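Local coordinates for capsular polysaccharide export system protein KpsC (PDB 6MGD) that probably transfers a beta-linked Kdo residue, forming a 2,7 linkage, in building the glycolipid anchor of bacterial capsular polysaccharide, at residues S234-F248 with G254-A266. Residues are numbered along the deposited sequence; the frame is centred on the assembly and turned at random.
Sequences SYADEVHVLTSLFGF and GKPVTCYGHPFYA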
loop_
_atom_site.group_PDB
_atom_site.type_symbol
_atom_site.label_atom_id
_atom_site.label_comp_id
_atom_site.label_asym_id
_atom_site.label_seq_id
_atom_site.Cartn_x
_atom_site.Cartn_y
_atom_site.Cartn_z
ATOM N N SER A 234 7.727 17.316 -4.822
ATOM C CA SER A 234 7.918 18.187 -5.979
ATOM C C SER A 234 9.304 18.819 -6.002
ATOM O O SER A 234 9.822 19.136 -7.079
ATOM C CB SER A 234 6.841 19.274 -5.990
ATOM O OG SER A 234 6.901 20.058 -4.812
ATOM N N TYR A 235 9.916 19.012 -4.835
ATOM C CA TYR A 235 11.260 19.569 -4.754
ATOM C C TYR A 235 12.350 18.518 -4.928
ATOM O O TYR A 235 13.529 18.881 -4.991
ATOM C CB TYR A 235 11.452 20.287 -3.414
ATOM C CG TYR A 235 10.509 21.449 -3.194
ATOM C CD1 TYR A 235 10.109 21.813 -1.914
ATOM C CD2 TYR A 235 10.021 22.185 -4.267
ATOM C CE1 TYR A 235 9.245 22.874 -1.709
ATOM C CE2 TYR A 235 9.159 23.247 -4.072
ATOM C CZ TYR A 235 8.775 23.588 -2.793
ATOM O OH TYR A 235 7.917 24.646 -2.595
ATOM N N ALA A 236 11.993 17.241 -5.016
ATOM C CA ALA A 236 12.966 16.163 -5.101
ATOM C C ALA A 236 13.214 15.760 -6.550
ATOM O O ALA A 236 12.315 15.810 -7.393
ATOM C CB ALA A 236 12.500 14.943 -4.302
ATOM N N ASP A 237 14.458 15.361 -6.827
ATOM C CA ASP A 237 14.797 14.787 -8.124
ATOM C C ASP A 237 14.434 13.308 -8.185
ATOM O O ASP A 237 13.897 12.840 -9.194
ATOM C CB ASP A 237 16.287 14.980 -8.412
ATOM C CG ASP A 237 16.661 16.437 -8.607
ATOM O OD1 ASP A 237 15.990 17.122 -9.408
ATOM O OD2 ASP A 237 17.623 16.897 -7.955
ATOM N N GLU A 238 14.725 12.563 -7.117
ATOM C CA GLU A 238 14.409 11.145 -7.029
ATOM C C GLU A 238 13.921 10.828 -5.621
ATOM O O GLU A 238 14.305 11.489 -4.651
ATOM C CB GLU A 238 15.624 10.268 -7.370
ATOM C CG GLU A 238 16.186 10.474 -8.770
ATOM C CD GLU A 238 17.430 9.640 -9.031
ATOM O OE1 GLU A 238 17.917 8.979 -8.089
ATOM O OE2 GLU A 238 17.921 9.646 -10.180
ATOM N N VAL A 239 13.075 9.804 -5.518
ATOM C CA VAL A 239 12.526 9.347 -4.244
ATOM C C VAL A 239 13.047 7.939 -3.976
ATOM O O VAL A 239 12.852 7.033 -4.794
ATOM C CB VAL A 239 10.989 9.370 -4.249
ATOM C CG1 VAL A 239 10.447 9.042 -2.866
ATOM C CG2 VAL A 239 10.480 10.719 -4.721
ATOM N N HIS A 240 13.702 7.747 -2.833
ATOM C CA HIS A 240 14.278 6.456 -2.465
ATOM C C HIS A 240 13.566 5.925 -1.228
ATOM O O HIS A 240 13.645 6.530 -0.154
ATOM C CB HIS A 240 15.784 6.573 -2.222
ATOM C CG HIS A 240 16.573 6.872 -3.461
ATOM N ND1 HIS A 240 17.815 6.326 -3.703
ATOM C CD2 HIS A 240 16.297 7.664 -4.525
ATOM C CE1 HIS A 240 18.268 6.767 -4.864
ATOM N NE2 HIS A 240 17.366 7.579 -5.383
ATOM N N VAL A 241 12.881 4.789 -1.381
ATOM C CA VAL A 241 12.028 4.234 -0.339
ATOM C C VAL A 241 12.431 2.789 -0.068
ATOM O O VAL A 241 13.253 2.201 -0.770
ATOM C CB VAL A 241 10.533 4.304 -0.713
ATOM C CG1 VAL A 241 10.157 5.708 -1.158
ATOM C CG2 VAL A 241 10.212 3.290 -1.801
ATOM N N LEU A 242 11.827 2.221 0.977
ATOM C CA LEU A 242 11.926 0.793 1.249
ATOM C C LEU A 242 10.674 0.101 0.718
ATOM O O LEU A 242 10.691 -0.464 -0.380
ATOM C CB LEU A 242 12.114 0.537 2.747
ATOM C CG LEU A 242 12.557 -0.863 3.191
ATOM C CD1 LEU A 242 13.845 -1.279 2.494
ATOM C CD2 LEU A 242 12.730 -0.922 4.706
ATOM N N THR A 243 9.574 0.150 1.480
ATOM C CA THR A 243 8.288 -0.367 1.021
ATOM C C THR A 243 7.169 0.656 1.193
ATOM O O THR A 243 5.994 0.277 1.243
ATOM C CB THR A 243 7.905 -1.658 1.753
ATOM O OG1 THR A 243 7.692 -1.375 3.141
ATOM C CG2 THR A 243 8.990 -2.715 1.604
ATOM N N SER A 244 7.502 1.941 1.280
ATOM C CA SER A 244 6.511 2.947 1.632
ATOM C C SER A 244 5.518 3.178 0.498
ATOM O O SER A 244 5.893 3.239 -0.677
ATOM C CB SER A 244 7.196 4.262 1.994
ATOM O OG SER A 244 6.261 5.194 2.506
ATOM N N LEU A 245 4.240 3.305 0.864
ATOM C CA LEU A 245 3.225 3.756 -0.082
ATOM C C LEU A 245 3.555 5.135 -0.641
ATOM O O LEU A 245 3.084 5.490 -1.728
ATOM C CB LEU A 245 1.856 3.770 0.602
ATOM C CG LEU A 245 0.616 4.098 -0.228
ATOM C CD1 LEU A 245 0.425 3.068 -1.329
ATOM C CD2 LEU A 245 -0.614 4.171 0.670
ATOM N N PHE A 246 4.357 5.912 0.092
ATOM C CA PHE A 246 4.862 7.194 -0.389
ATOM C C PHE A 246 5.453 7.078 -1.790
ATOM O O PHE A 246 5.316 7.995 -2.608
ATOM C CB PHE A 246 5.908 7.709 0.601
ATOM C CG PHE A 246 6.185 9.176 0.503
ATOM C CD1 PHE A 246 7.259 9.642 -0.236
ATOM C CD2 PHE A 246 5.391 10.091 1.177
ATOM C CE1 PHE A 246 7.527 10.993 -0.317
ATOM C CE2 PHE A 246 5.654 11.445 1.099
ATOM C CZ PHE A 246 6.723 11.895 0.353
ATOM N N GLY A 247 6.107 5.950 -2.088
ATOM C CA GLY A 247 6.709 5.767 -3.398
ATOM C C GLY A 247 5.700 5.572 -4.513
ATOM O O GLY A 247 5.965 5.935 -5.663
ATOM N N PHE A 248 4.540 4.986 -4.202
ATOM C CA PHE A 248 3.480 4.894 -5.199
ATOM C C PHE A 248 2.895 6.265 -5.511
ATOM O O PHE A 248 2.495 6.526 -6.653
ATOM C CB PHE A 248 2.386 3.938 -4.722
ATOM C CG PHE A 248 1.233 3.798 -5.679
ATOM C CD1 PHE A 248 1.450 3.453 -7.003
ATOM C CD2 PHE A 248 -0.070 3.993 -5.247
ATOM C CE1 PHE A 248 0.388 3.318 -7.881
ATOM C CE2 PHE A 248 -1.135 3.854 -6.120
ATOM C CZ PHE A 248 -0.905 3.517 -7.438
ATOM N N GLY A 254 5.029 11.459 -11.030
ATOM C CA GLY A 254 5.960 11.401 -12.136
ATOM C C GLY A 254 7.424 11.451 -11.752
ATOM O O GLY A 254 8.281 11.448 -12.645
ATOM N N LYS A 255 7.740 11.495 -10.460
ATOM C CA LYS A 255 9.134 11.567 -10.045
ATOM C C LYS A 255 9.766 10.175 -10.053
ATOM O O LYS A 255 9.123 9.198 -9.654
ATOM C CB LYS A 255 9.247 12.185 -8.651
ATOM C CG LYS A 255 8.986 13.683 -8.613
ATOM C CD LYS A 255 10.056 14.433 -9.389
ATOM C CE LYS A 255 9.795 15.927 -9.403
ATOM N NZ LYS A 255 10.825 16.652 -10.197
ATOM N N PRO A 256 11.014 10.058 -10.507
ATOM C CA PRO A 256 11.690 8.754 -10.475
ATOM C C PRO A 256 11.856 8.264 -9.044
ATOM O O PRO A 256 12.162 9.037 -8.133
ATOM C CB PRO A 256 13.044 9.035 -11.139
ATOM C CG PRO A 256 12.846 10.301 -11.914
ATOM C CD PRO A 256 11.842 11.100 -11.137
ATOM N N VAL A 257 11.645 6.966 -8.847
ATOM C CA VAL A 257 11.656 6.370 -7.518
ATOM C C VAL A 257 12.497 5.102 -7.537
ATOM O O VAL A 257 12.328 4.249 -8.417
ATOM C CB VAL A 257 10.231 6.071 -7.017
ATOM C CG1 VAL A 257 9.386 5.555 -8.152
ATOM C CG2 VAL A 257 10.260 5.069 -5.866
ATOM N N THR A 258 13.399 4.984 -6.566
ATOM C CA THR A 258 14.228 3.803 -6.368
ATOM C C THR A 258 13.710 3.036 -5.160
ATOM O O THR A 258 13.473 3.627 -4.101
ATOM C CB THR A 258 15.695 4.196 -6.162
ATOM O OG1 THR A 258 16.196 4.815 -7.354
ATOM C CG2 THR A 258 16.546 2.975 -5.830
ATOM N N CYS A 259 13.525 1.730 -5.318
ATOM C CA CYS A 259 12.992 0.881 -4.260
ATOM C C CYS A 259 14.107 0.026 -3.676
ATOM O O CYS A 259 14.836 -0.643 -4.415
ATOM C CB CYS A 259 11.861 -0.006 -4.786
ATOM S SG CYS A 259 10.381 0.899 -5.303
ATOM N N TYR A 260 14.241 0.057 -2.352
ATOM C CA TYR A 260 15.217 -0.770 -1.657
ATOM C C TYR A 260 14.603 -2.027 -1.059
ATOM O O TYR A 260 15.340 -2.876 -0.548
ATOM C CB TYR A 260 15.920 0.046 -0.565
ATOM C CG TYR A 260 16.825 1.129 -1.115
ATOM C CD1 TYR A 260 16.298 2.297 -1.652
ATOM C CD2 TYR A 260 18.208 0.982 -1.101
ATOM C CE1 TYR A 260 17.116 3.285 -2.160
ATOM C CE2 TYR A 260 19.038 1.968 -1.605
ATOM C CZ TYR A 260 18.484 3.119 -2.134
ATOM O OH TYR A 260 19.296 4.109 -2.640
ATOM N N GLY A 261 13.280 -2.156 -1.106
ATOM C CA GLY A 261 12.591 -3.381 -0.758
ATOM C C GLY A 261 11.774 -3.878 -1.934
ATOM O O GLY A 261 12.187 -3.709 -3.085
ATOM N N HIS A 262 10.612 -4.474 -1.672
ATOM C CA HIS A 262 9.736 -4.995 -2.724
ATOM C C HIS A 262 8.291 -4.592 -2.455
ATOM O O HIS A 262 7.449 -5.438 -2.129
ATOM C CB HIS A 262 9.854 -6.514 -2.835
ATOM C CG HIS A 262 11.147 -6.984 -3.423
ATOM N ND1 HIS A 262 11.720 -8.193 -3.091
ATOM C CD2 HIS A 262 11.972 -6.413 -4.333
ATOM C CE1 HIS A 262 12.847 -8.342 -3.764
ATOM N NE2 HIS A 262 13.023 -7.277 -4.523
ATOM N N PRO A 263 7.966 -3.307 -2.597
ATOM C CA PRO A 263 6.571 -2.881 -2.448
ATOM C C PRO A 263 5.727 -3.389 -3.606
ATOM O O PRO A 263 6.227 -3.975 -4.573
ATOM C CB PRO A 263 6.660 -1.353 -2.449
ATOM C CG PRO A 263 7.904 -1.056 -3.210
ATOM C CD PRO A 263 8.863 -2.171 -2.880
ATOM N N PHE A 264 4.417 -3.143 -3.505
ATOM C CA PHE A 264 3.481 -3.672 -4.491
ATOM C C PHE A 264 3.712 -3.091 -5.880
ATOM O O PHE A 264 3.323 -3.718 -6.870
ATOM C CB PHE A 264 2.036 -3.420 -4.039
ATOM C CG PHE A 264 1.559 -1.997 -4.230
ATOM C CD1 PHE A 264 1.671 -1.070 -3.207
ATOM C CD2 PHE A 264 0.966 -1.599 -5.422
ATOM C CE1 PHE A 264 1.222 0.234 -3.376
ATOM C CE2 PHE A 264 0.519 -0.298 -5.599
ATOM C CZ PHE A 264 0.644 0.619 -4.575
ATOM N N TYR A 265 4.331 -1.917 -5.975
ATOM C CA TYR A 265 4.593 -1.273 -7.253
ATOM C C TYR A 265 5.989 -1.561 -7.787
ATOM O O TYR A 265 6.361 -1.020 -8.831
ATOM C CB TYR A 265 4.376 0.244 -7.138
ATOM C CG TYR A 265 5.067 0.889 -5.954
ATOM C CD1 TYR A 265 4.444 0.959 -4.713
ATOM C CD2 TYR A 265 6.341 1.429 -6.077
ATOM C CE1 TYR A 265 5.069 1.544 -3.629
ATOM C CE2 TYR A 265 6.975 2.015 -4.998
ATOM C CZ TYR A 265 6.334 2.071 -3.777
ATOM O OH TYR A 265 6.960 2.652 -2.699
ATOM N N ALA A 266 6.761 -2.402 -7.108
ATOM C CA ALA A 266 8.106 -2.742 -7.546
ATOM C C ALA A 266 8.086 -3.966 -8.457
ATOM O O ALA A 266 7.115 -4.727 -8.499
ATOM C CB ALA A 266 9.017 -2.999 -6.345
#
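V239 and V241 pair with V257 and C259 as neighbouring parallel strands, 238-241 and 257-259, whose axes differ by 18°. Four backbone bonds join them: V239 N to P256 O, T258 N to V239 O, V241 N to T258 O and Y260 N to V241 O. A weak fifth runs from G261 N to L242 O.

The polar side-chain contact centres on H240. Its NE2 donates to E238 OE1 (3.1 Å), nearly in the ring plane and on the anti lone pair. E238 OE2 makes a salt bridge with K154. H240 ND1 hydrogen-bonds Y260 OH at 2.9 Å, at the ring edge. T258 CB lies 3.7 Å from the H240 ring centroid, a CH-pi contact over one face. With CG anti to the carbonyl carbon (chi1 -68°), H240 lies alongside T258. A leucine here would probably leave Y260 OH and E238 OE1 without this shared partner.

The aromatic contacts lie beyond the strand ends. F264 points its edge at the face of F248, with CZ 3.4 Å from F248 CG and the planes at 66°. L245 CD1 meets the F264 ring edge. The Y265 ring has F248 N over one face. Y265 OH is modelled 2.4 Å from S244 O, too short for an ordinary hydrogen bond, so its exact geometry is doubtful.

Helix 246-253 links the two strands, completing a beta-alpha-beta crossover in the parallel sheet of a Rossmann-like domain, consistent with the GT-B fold.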